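Local coordinates for member of DUF4221 family (Bacteroides vulgatus, PDB 3S9J), which is of unknown function but folds as a six-bladed beta-propeller of the DUF4221 family, at residues Gly218-Leu222 / Trp233-Lys237; Gly198-Ser202 / Cys214-Gly218. All coordinates share one frame; numbering follows the deposited sequence.

How the contacts relate
Followed from its N-terminal end, this part of the chain runs up and down through four antiparallel strands, 201-206, 211-216, 221-225 and 231-235, which make up one propeller blade. Contact 2 (198-202 with 214-218) comes first and closes the hairpin of the first two strands; contact 1 (218-222 with 233-237) does the same for the last two. The loops follow one another rather than nest, and they share Gly218, where the chain leaves one and enters the next. The centres of the two contacts lie about 10 Å apart. Strands 211-216 and 221-225 are neighbours in the sheet, and there the contacts meet, with Leu222 CD2 3.6 Å from Gly215 CA.

Contact 1: residues Gly218-Leu222 / Trp233-Lys237; sequences GYDSL and WYNAK
Leu222 and Tyr234 form an antiparallel hydrogen-bonded pair, with Leu222 N to Tyr234 O at 2.8 Å and Tyr234 N to Leu222 O at 2.9 Å, and Ser221 faces Asn235 as the adjoining non-hydrogen-bonded pair. Beyond the regular ladder one further bond persists, from Ala236 N to Asp220 O (2.8 Å). The side chains divide between two sides. On one, Tyr219 turns its edge to the face of the Trp233 six-membered ring in an offset edge-to-face pair: the planes stand at 81°, and Tyr219 CE2 comes within 3.6 Å of Trp233 CZ3. A chi1 of -160°, which sets CG opposite the backbone N, carries the tyrosine ring across Ser221 N, 3.8 Å from its plane, to the indole. On the other side, the branch carbon CG of Leu222 rests on Ala236 CB at 3.5 Å. Asp220 and Lys237 run side by side, OD2 lying 3.6 Å from the lysine CD, but their charged ends stay apart (Asp220 OD2 to Lys237 NZ 5.9 Å): OD2 hydrogen-bonds to Ser243 OG, OD1 to Met244 N, and Lys237 NZ to Leu241 O. The contact thus closes the outer hairpin of a propeller blade, strands 221-225 and 231-235. Leu222 packs on Ile270 of strand 266-273 in the next blade, and Arg281 of strand 278-284 hydrogen-bonds to the carbonyl oxygens of Tyr219 and Ala236.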
loop_
_atom_site.group_PDB
_atom_site.type_symbol
_atom_site.label_atom_id
_atom_site.label_comp_id
_atom_site.label_asym_id
_atom_site.label_seq_id
_atom_site.Cartn_x
_atom_site.Cartn_y
_atom_site.Cartn_z
ATOM N N GLY A 218 9.515 6.066 -8.329
ATOM C CA GLY A 218 10.619 6.405 -9.235
ATOM C C GLY A 218 11.736 7.235 -8.647
ATOM O O GLY A 218 12.540 7.770 -9.399
ATOM N N TYR A 219 11.820 7.347 -7.323
ATOM C CA TYR A 219 12.746 8.293 -6.701
ATOM C C TYR A 219 13.565 7.695 -5.568
ATOM O O TYR A 219 13.049 6.983 -4.719
ATOM C CB TYR A 219 11.963 9.504 -6.184
ATOM C CG TYR A 219 12.746 10.782 -5.936
ATOM C CD1 TYR A 219 13.781 11.182 -6.780
ATOM C CD2 TYR A 219 12.408 11.624 -4.888
ATOM C CE1 TYR A 219 14.458 12.388 -6.564
ATOM C CE2 TYR A 219 13.080 12.822 -4.657
ATOM C CZ TYR A 219 14.097 13.199 -5.495
ATOM O OH TYR A 219 14.741 14.396 -5.265
ATOM N N ASP A 220 14.849 8.051 -5.532
ATOM C CA ASP A 220 15.780 7.596 -4.505
ATOM C C ASP A 220 15.436 8.047 -3.093
ATOM O O ASP A 220 15.840 7.406 -2.145
ATOM C CB ASP A 220 17.176 8.151 -4.770
ATOM C CG ASP A 220 17.869 7.506 -5.927
ATOM O OD1 ASP A 220 17.283 6.692 -6.654
ATOM O OD2 ASP A 220 19.056 7.807 -6.059
ATOM N N SER A 221 14.721 9.157 -2.945
ATOM C CA SER A 221 14.554 9.761 -1.633
ATOM C C SER A 221 13.139 9.622 -1.095
ATOM O O SER A 221 12.167 9.596 -1.855
ATOM C CB SER A 221 14.962 11.241 -1.661
ATOM O OG SER A 221 16.358 11.369 -1.860
ATOM N N LEU A 222 13.059 9.517 0.220
ATOM C CA LEU A 222 11.789 9.571 0.946
ATOM C C LEU A 222 11.468 10.998 1.380
ATOM O O LEU A 222 12.351 11.765 1.756
ATOM C CB LEU A 222 11.846 8.704 2.203
ATOM C CG LEU A 222 12.026 7.205 2.024
ATOM C CD1 LEU A 222 12.216 6.550 3.408
ATOM C CD2 LEU A 222 10.808 6.618 1.255
ATOM N N TRP A 233 13.661 15.584 3.166
ATOM C CA TRP A 233 13.978 14.486 2.265
ATOM C C TRP A 233 15.148 13.691 2.813
ATOM O O TRP A 233 16.106 14.274 3.329
ATOM C CB TRP A 233 14.319 15.011 0.871
ATOM C CG TRP A 233 13.181 15.700 0.190
ATOM C CD1 TRP A 233 12.884 17.029 0.233
ATOM C CD2 TRP A 233 12.198 15.092 -0.637
ATOM N NE1 TRP A 233 11.773 17.284 -0.525
ATOM C CE2 TRP A 233 11.329 16.105 -1.066
ATOM C CE3 TRP A 233 11.960 13.773 -1.054
ATOM C CZ2 TRP A 233 10.240 15.852 -1.897
ATOM C CZ3 TRP A 233 10.874 13.523 -1.896
ATOM C CH2 TRP A 233 10.033 14.556 -2.305
ATOM N N TYR A 234 15.052 12.364 2.704
ATOM C CA TYR A 234 16.090 11.447 3.154
ATOM C C TYR A 234 16.400 10.424 2.077
ATOM O O TYR A 234 15.497 9.848 1.465
ATOM C CB TYR A 234 15.657 10.697 4.399
ATOM C CG TYR A 234 15.391 11.581 5.585
ATOM C CD1 TYR A 234 16.424 11.985 6.411
ATOM C CD2 TYR A 234 14.099 11.989 5.895
ATOM C CE1 TYR A 234 16.188 12.793 7.506
ATOM C CE2 TYR A 234 13.853 12.803 6.989
ATOM C CZ TYR A 234 14.904 13.201 7.788
ATOM O OH TYR A 234 14.662 13.984 8.888
ATOM N N ASN A 235 17.685 10.186 1.863
ATOM C CA ASN A 235 18.089 9.180 0.895
ATOM C C ASN A 235 17.629 7.791 1.311
ATOM O O ASN A 235 17.832 7.372 2.445
ATOM C CB ASN A 235 19.608 9.164 0.744
ATOM C CG ASN A 235 20.060 8.187 -0.327
ATOM O OD1 ASN A 235 20.634 7.147 -0.024
ATOM N ND2 ASN A 235 19.756 8.502 -1.580
ATOM N N ALA A 236 17.028 7.062 0.381
ATOM C CA ALA A 236 16.553 5.720 0.657
ATOM C C ALA A 236 16.775 4.863 -0.584
ATOM O O ALA A 236 15.885 4.152 -1.025
ATOM C CB ALA A 236 15.077 5.744 1.051
ATOM N N LYS A 237 17.987 4.950 -1.131
ATOM C CA LYS A 237 18.367 4.268 -2.375
ATOM C C LYS A 237 18.874 2.866 -2.080
ATOM O O LYS A 237 19.655 2.661 -1.141
ATOM C CB LYS A 237 19.482 5.088 -3.066
ATOM C CG LYS A 237 20.175 4.399 -4.216
ATOM C CD LYS A 237 21.307 5.251 -4.800
ATOM C CE LYS A 237 22.051 4.440 -5.855
ATOM N NZ LYS A 237 22.686 3.185 -5.333
#

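Contact 2: residues Gly198-Ser202 / Cys214-Gly218; sequences GYGFS and CGFFG. With FMT (formic acid), chain F.
Phe201 and Phe216 meet on one face of the inner beta hairpin of a propeller blade, their rings turned 48° against each other with centroids 5.1 Å apart. This oblique pairing brings Phe201 CD1 to 3.7 Å from Phe216 CE1. A CH-pi contact accompanies it: Phe201 CB sits over the Phe216 ring face, 4.0 Å from its centroid. Phe201 CG lies between the backbone N and the carbonyl carbon (chi1 66°), which directs its ring between Phe216 and Cys214, whose SG makes an oblique sulfur-aromatic contact. Met166 of strand 165-171, in the preceding blade, packs on all three. Phe217 instead lays its ring flat against the Gly200-Phe201 peptide, where the loop enters strand 201-206, with Gly200 C 3.4 Å above the ring plane. Gly200, with no side chain, lets the ring come this near, its CA 3.7 Å from Phe217 CE2, and the ring also stacks with Trp268 of the following blade. Paired bonds between Ser202 and Gly215 establish the antiparallel register, and Phe217 N to Gly200 O adds a third. A water donates to Gly198 O and Gly200 O and accepts from Gly218 N, bridging the segment ends. Beside the Phe217 ring edge, a formic acid molecule, probably from the crystallisation liquor, accepts hydrogen bonds from Gly200 N at O2 (2.9 Å) and from Gly198 N at O1 (2.9 Å).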
loop_
_atom_site.group_PDB
_atom_site.type_symbol
_atom_site.label_atom_id
_atom_site.label_comp_id
_atom_site.label_asym_id
_atom_site.label_seq_id
_atom_site.Cartn_x
_atom_site.Cartn_y
_atom_site.Cartn_z
ATOM N N GLY A 198 3.782 6.355 -13.648
ATOM C CA GLY A 198 5.147 6.800 -13.334
ATOM C C GLY A 198 5.239 7.753 -12.152
ATOM O O GLY A 198 6.320 8.026 -11.655
ATOM N N TYR A 199 4.092 8.248 -11.673
ATOM C CA TYR A 199 4.094 9.231 -10.579
ATOM C C TYR A 199 3.505 8.660 -9.289
ATOM O O TYR A 199 3.190 9.400 -8.374
ATOM C CB TYR A 199 3.376 10.526 -10.977
ATOM C CG TYR A 199 1.930 10.372 -11.329
ATOM C CD1 TYR A 199 1.542 10.049 -12.619
ATOM C CD2 TYR A 199 0.932 10.566 -10.375
ATOM C CE1 TYR A 199 0.211 9.897 -12.959
ATOM C CE2 TYR A 199 -0.410 10.408 -10.712
ATOM C CZ TYR A 199 -0.760 10.073 -12.012
ATOM O OH TYR A 199 -2.072 9.915 -12.396
ATOM N N GLY A 200 3.438 7.342 -9.199
ATOM C CA GLY A 200 2.909 6.687 -8.027
ATOM C C GLY A 200 3.807 6.826 -6.822
ATOM O O GLY A 200 5.045 6.995 -6.940
ATOM N N PHE A 201 3.192 6.700 -5.653
ATOM C CA PHE A 201 3.940 6.629 -4.409
ATOM C C PHE A 201 3.245 5.761 -3.392
ATOM O O PHE A 201 2.027 5.597 -3.436
ATOM C CB PHE A 201 4.208 8.010 -3.798
ATOM C CG PHE A 201 2.976 8.760 -3.334
ATOM C CD1 PHE A 201 2.271 9.580 -4.203
ATOM C CD2 PHE A 201 2.585 8.716 -2.005
ATOM C CE1 PHE A 201 1.176 10.318 -3.769
ATOM C CE2 PHE A 201 1.484 9.452 -1.559
ATOM C CZ PHE A 201 0.774 10.232 -2.438
ATOM N N SER A 202 4.037 5.217 -2.480
ATOM C CA SER A 202 3.558 4.526 -1.298
ATOM C C SER A 202 3.767 5.446 -0.113
ATOM O O SER A 202 4.585 6.371 -0.154
ATOM C CB SER A 202 4.332 3.200 -1.140
ATOM O OG SER A 202 4.048 2.511 0.084
ATOM N N CYS A 214 6.468 9.385 2.648
ATOM C CA CYS A 214 6.049 9.055 1.291
ATOM C C CYS A 214 7.272 8.688 0.452
ATOM O O CYS A 214 8.291 9.386 0.489
ATOM C CB CYS A 214 5.356 10.210 0.614
ATOM S SG CYS A 214 3.910 10.820 1.526
ATOM N N GLY A 215 7.140 7.591 -0.297
ATOM C CA GLY A 215 8.186 7.088 -1.183
ATOM C C GLY A 215 7.663 6.949 -2.604
ATOM O O GLY A 215 6.941 6.007 -2.917
ATOM N N PHE A 216 8.029 7.905 -3.459
ATOM C CA PHE A 216 7.717 7.831 -4.885
ATOM C C PHE A 216 8.448 6.639 -5.472
ATOM O O PHE A 216 9.610 6.422 -5.200
ATOM C CB PHE A 216 8.084 9.139 -5.641
ATOM C CG PHE A 216 7.070 10.219 -5.463
ATOM C CD1 PHE A 216 5.973 10.301 -6.306
ATOM C CD2 PHE A 216 7.169 11.096 -4.402
ATOM C CE1 PHE A 216 5.011 11.249 -6.113
ATOM C CE2 PHE A 216 6.202 12.035 -4.177
ATOM C CZ PHE A 216 5.126 12.140 -5.047
ATOM N N PHE A 217 7.714 5.829 -6.220
ATOM C CA PHE A 217 8.280 4.621 -6.804
ATOM C C PHE A 217 9.521 4.933 -7.651
ATOM O O PHE A 217 10.478 4.160 -7.664
ATOM C CB PHE A 217 7.248 3.895 -7.656
ATOM C CG PHE A 217 5.963 3.536 -6.921
ATOM C CD1 PHE A 217 5.974 3.143 -5.584
ATOM C CD2 PHE A 217 4.745 3.559 -7.595
ATOM C CE1 PHE A 217 4.762 2.778 -4.934
ATOM C CE2 PHE A 217 3.552 3.227 -6.946
ATOM C CZ PHE A 217 3.581 2.825 -5.630
ATOM N N GLY A 218 9.515 6.066 -8.329
ATOM C CA GLY A 218 10.619 6.405 -9.235
ATOM C C GLY A 218 11.736 7.235 -8.647
ATOM O O GLY A 218 12.540 7.770 -9.399
HETATM C C FMT F . 3.234 4.244 -11.046
HETATM O O1 FMT F . 2.520 4.295 -12.045
HETATM O O2 FMT F . 4.162 5.022 -10.851
HETATM O O HOH W 1 7.057 7.615 -8.795
#